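Local coordinates for protein GDP-perosamine synthase (Caulobacter crescentus, PDB 3BN1) that catalyses the pyridoxal phosphate-dependent transfer of an amino group from L-glutamate to GDP-4-keto-6-deoxy-D-mannose, giving GDP-perosamine for the O-antigen, at residues Q265-L270 against Y290-G295. Residues are numbered along the deposited sequence; the frame is centred on the assembly and turned at random.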
ATOM      1  N   GLN A 265     -15.519  -1.163  37.004  1.00 11.74           N
ATOM      2  CA  GLN A 265     -15.804  -1.709  38.307  1.00 18.74           C
ATOM      3  C   GLN A 265     -14.562  -1.764  39.200  1.00 26.98           C
ATOM      4  O   GLN A 265     -14.561  -1.407  40.384  1.00 25.42           O
ATOM      5  CB  GLN A 265     -16.375  -3.124  38.154  1.00 20.00           C
ATOM      6  CG  GLN A 265     -16.736  -3.825  39.492  1.00 55.51           C
ATOM      7  CD  GLN A 265     -16.610  -5.355  39.462  1.00 99.89           C
ATOM      8  OE1 GLN A 265     -16.959  -6.008  38.474  1.00 52.45           O
ATOM      9  NE2 GLN A 265     -16.123  -5.930  40.558  1.00 99.89           N
ATOM     10  N   LYS A 266     -13.466  -2.214  38.621  1.00 16.19           N
ATOM     11  CA  LYS A 266     -12.313  -2.403  39.464  1.00 16.08           C
ATOM     12  C   LYS A 266     -11.409  -1.219  39.718  1.00 17.41           C
ATOM     13  O   LYS A 266     -10.608  -1.235  40.686  1.00 17.43           O
ATOM     14  CB  LYS A 266     -11.580  -3.666  38.983  1.00 12.98           C
ATOM     15  CG  LYS A 266     -12.509  -4.802  38.610  1.00 15.86           C
ATOM     16  CD  LYS A 266     -11.843  -5.888  37.745  1.00 19.04           C
ATOM     17  CE  LYS A 266     -12.825  -7.021  37.446  1.00  9.92           C
ATOM     18  NZ  LYS A 266     -12.534  -8.095  38.402  1.00 15.98           N
ATOM     19  N   LEU A 267     -11.538  -0.200  38.858  1.00 15.97           N
ATOM     20  CA  LEU A 267     -10.669   0.970  38.894  1.00  9.78           C
ATOM     21  C   LEU A 267     -10.770   1.749  40.162  1.00 21.31           C
ATOM     22  O   LEU A 267      -9.906   2.556  40.460  1.00 11.84           O
ATOM     23  CB  LEU A 267     -10.795   1.910  37.681  1.00  8.81           C
ATOM     24  CG  LEU A 267      -9.887   1.640  36.461  1.00 35.95           C
ATOM     25  CD1 LEU A 267      -9.689   2.900  35.642  1.00 76.40           C
ATOM     26  CD2 LEU A 267      -8.534   0.984  36.755  1.00 16.06           C
ATOM     27  N   ALA A 268     -11.834   1.489  40.905  1.00 26.26           N
ATOM     28  CA  ALA A 268     -12.067   2.110  42.204  1.00 49.28           C
ATOM     29  C   ALA A 268     -10.869   1.847  43.138  1.00 27.63           C
ATOM     30  O   ALA A 268     -10.466   2.675  43.951  1.00 16.25           O
ATOM     31  CB  ALA A 268     -13.350   1.475  42.795  1.00 15.05           C
ATOM     32  N   ARG A 269     -10.297   0.661  43.022  1.00 12.65           N
ATOM     33  CA  ARG A 269      -9.167   0.314  43.854  1.00 11.69           C
ATOM     34  C   ARG A 269      -7.998   1.305  43.753  1.00 30.36           C
ATOM     35  O   ARG A 269      -7.162   1.394  44.650  1.00 19.22           O
ATOM     36  CB  ARG A 269      -8.737  -1.114  43.482  1.00 19.09           C
ATOM     37  CG  ARG A 269      -7.842  -1.769  44.516  1.00 67.86           C
ATOM     38  CD  ARG A 269      -6.983  -2.854  43.881  1.00 99.89           C
ATOM     39  NE  ARG A 269      -5.642  -2.947  44.466  1.00 54.31           N
ATOM     40  CZ  ARG A 269      -4.866  -4.031  44.400  1.00 99.89           C
ATOM     41  NH1 ARG A 269      -5.298  -5.131  43.784  1.00 18.94           N
ATOM     42  NH2 ARG A 269      -3.653  -4.024  44.950  1.00 99.89           N
ATOM     43  N   LEU A 270      -7.923   2.049  42.655  1.00 13.76           N
ATOM     44  CA  LEU A 270      -6.808   2.981  42.414  1.00 11.86           C
ATOM     45  C   LEU A 270      -7.124   4.409  42.829  1.00 12.70           C
ATOM     46  O   LEU A 270      -6.259   5.322  42.825  1.00 11.20           O
ATOM     47  CB  LEU A 270      -6.418   2.941  40.929  1.00  9.85           C
ATOM     48  CG  LEU A 270      -5.977   1.604  40.309  1.00 12.33           C
ATOM     49  CD1 LEU A 270      -5.599   1.910  38.911  1.00 10.73           C
ATOM     50  CD2 LEU A 270      -4.814   0.874  41.014  1.00 18.85           C
ATOM     51  N   TYR A 290      -8.690   1.465  26.370  1.00  9.91           N
ATOM     52  CA  TYR A 290      -9.137   2.058  27.639  1.00  9.87           C
ATOM     53  C   TYR A 290      -8.033   3.015  28.146  1.00 11.67           C
ATOM     54  O   TYR A 290      -6.920   2.569  28.458  1.00 19.02           O
ATOM     55  CB  TYR A 290      -9.493   0.955  28.641  1.00  7.53           C
ATOM     56  CG  TYR A 290     -10.146   1.470  29.871  1.00 12.81           C
ATOM     57  CD1 TYR A 290      -9.356   1.991  30.945  1.00 10.44           C
ATOM     58  CD2 TYR A 290     -11.544   1.452  29.984  1.00 15.50           C
ATOM     59  CE1 TYR A 290      -9.970   2.455  32.131  1.00  7.47           C
ATOM     60  CE2 TYR A 290     -12.165   1.904  31.177  1.00 13.75           C
ATOM     61  CZ  TYR A 290     -11.387   2.427  32.212  1.00 19.33           C
ATOM     62  OH  TYR A 290     -12.070   2.868  33.335  1.00 15.88           O
ATOM     63  N   THR A 291      -8.308   4.329  28.063  1.00  9.89           N
ATOM     64  CA  THR A 291      -7.304   5.363  28.287  1.00  2.90           C
ATOM     65  C   THR A 291      -7.524   6.185  29.560  1.00 15.32           C
ATOM     66  O   THR A 291      -8.551   6.828  29.709  1.00 18.94           O
ATOM     67  CB  THR A 291      -7.166   6.292  26.988  1.00 10.46           C
ATOM     68  OG1 THR A 291      -6.882   5.512  25.808  1.00 16.17           O
ATOM     69  CG2 THR A 291      -6.072   7.382  27.105  1.00  2.86           C
ATOM     70  N   VAL A 292      -6.569   6.148  30.495  1.00 15.53           N
ATOM     71  CA  VAL A 292      -6.679   6.962  31.703  1.00 19.94           C
ATOM     72  C   VAL A 292      -5.646   8.090  31.599  1.00  9.83           C
ATOM     73  O   VAL A 292      -4.731   8.028  30.758  1.00 12.42           O
ATOM     74  CB  VAL A 292      -6.298   6.205  33.019  1.00  5.99           C
ATOM     75  CG1 VAL A 292      -7.271   5.112  33.426  1.00  7.69           C
ATOM     76  CG2 VAL A 292      -4.888   5.663  33.017  1.00 16.35           C
ATOM     77  N   ARG A 293      -5.777   9.094  32.473  1.00 10.52           N
ATOM     78  CA  ARG A 293      -4.788  10.162  32.582  1.00 11.66           C
ATOM     79  C   ARG A 293      -4.390  10.016  34.034  1.00 10.72           C
ATOM     80  O   ARG A 293      -5.219   9.851  34.957  1.00 11.95           O
ATOM     81  CB  ARG A 293      -5.278  11.587  32.247  1.00  6.00           C
ATOM     82  CG  ARG A 293      -5.876  11.619  30.838  1.00 53.13           C
ATOM     83  CD  ARG A 293      -6.433  12.987  30.457  1.00 20.01           C
ATOM     84  NE  ARG A 293      -5.421  14.004  30.638  1.00 11.65           N
ATOM     85  CZ  ARG A 293      -5.590  15.323  30.505  1.00 15.30           C
ATOM     86  NH1 ARG A 293      -6.761  15.812  30.137  1.00 20.09           N
ATOM     87  NH2 ARG A 293      -4.574  16.152  30.758  1.00 11.35           N
ATOM     88  N   LEU A 294      -3.082   9.919  34.181  1.00 13.60           N
ATOM     89  CA  LEU A 294      -2.494   9.745  35.475  1.00 11.89           C
ATOM     90  C   LEU A 294      -2.833  10.941  36.319  1.00  7.32           C
ATOM     91  O   LEU A 294      -2.929  12.082  35.831  1.00 14.48           O
ATOM     92  CB  LEU A 294      -0.978   9.560  35.366  1.00 24.90           C
ATOM     93  CG  LEU A 294      -0.603   8.295  34.597  1.00 14.16           C
ATOM     94  CD1 LEU A 294       0.704   7.864  35.174  1.00 28.37           C
ATOM     95  CD2 LEU A 294      -1.641   7.165  34.652  1.00 15.86           C
ATOM     96  N   GLY A 295      -2.949  10.642  37.611  1.00 13.11           N
ATOM     97  CA  GLY A 295      -3.272  11.637  38.620  1.00 26.09           C
ATOM     98  C   GLY A 295      -2.112  12.602  38.718  1.00 13.98           C
ATOM     99  O   GLY A 295      -0.932  12.217  38.641  1.00 11.79           O
TER
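With CG anti to the backbone N (chi1 -171°), the ring of Y290 is brought up to L267, whose side chain comes from the opposite direction. V292 sets its CG1 anti to the carbonyl carbon (chi1 -69°). One methyl, CD1 of L267, carries nearly all of the contact. It sits at the edge of the Y290 ring, near the ring plane, and lies 3.6 Å from Y290 CE1. The same L267 CD1 is 3.3 Å from Y290 OH, a close van der Waals approach to the phenol oxygen. Behind it, L267 CG is 4.0 Å from Y290 OH. The third side chain joins through V292 CG1, 4.0 Å from L267 CD1, so the leucine methyl touches both Y290 and V292. All three residues are buried, but only 99 Å² is covered, both sides summed. The backbones stay well apart, with 10.2 Å between L267 CA and V292 CA. The phenol oxygen has a polar partner: Y290 OH is hydrogen-bonded to E264 of helix 249-266, and the Y290 ring stacks with Y263. The tyrosine is thus tied to that helix by its ring and its hydroxyl. The bound 2-oxoglutarate is about 14 Å from the Y290 side chain, so this contact is not part of its pocket. The small antiparallel sheet and its helices are consistent with the C-terminal domain of an aspartate aminotransferase-like fold. L267 also rests on I365 of helix 358-371. Strand 290-294 lies between strands 274-275 and 347-350 in this sheet, and V292 also touches L348 of the latter strand.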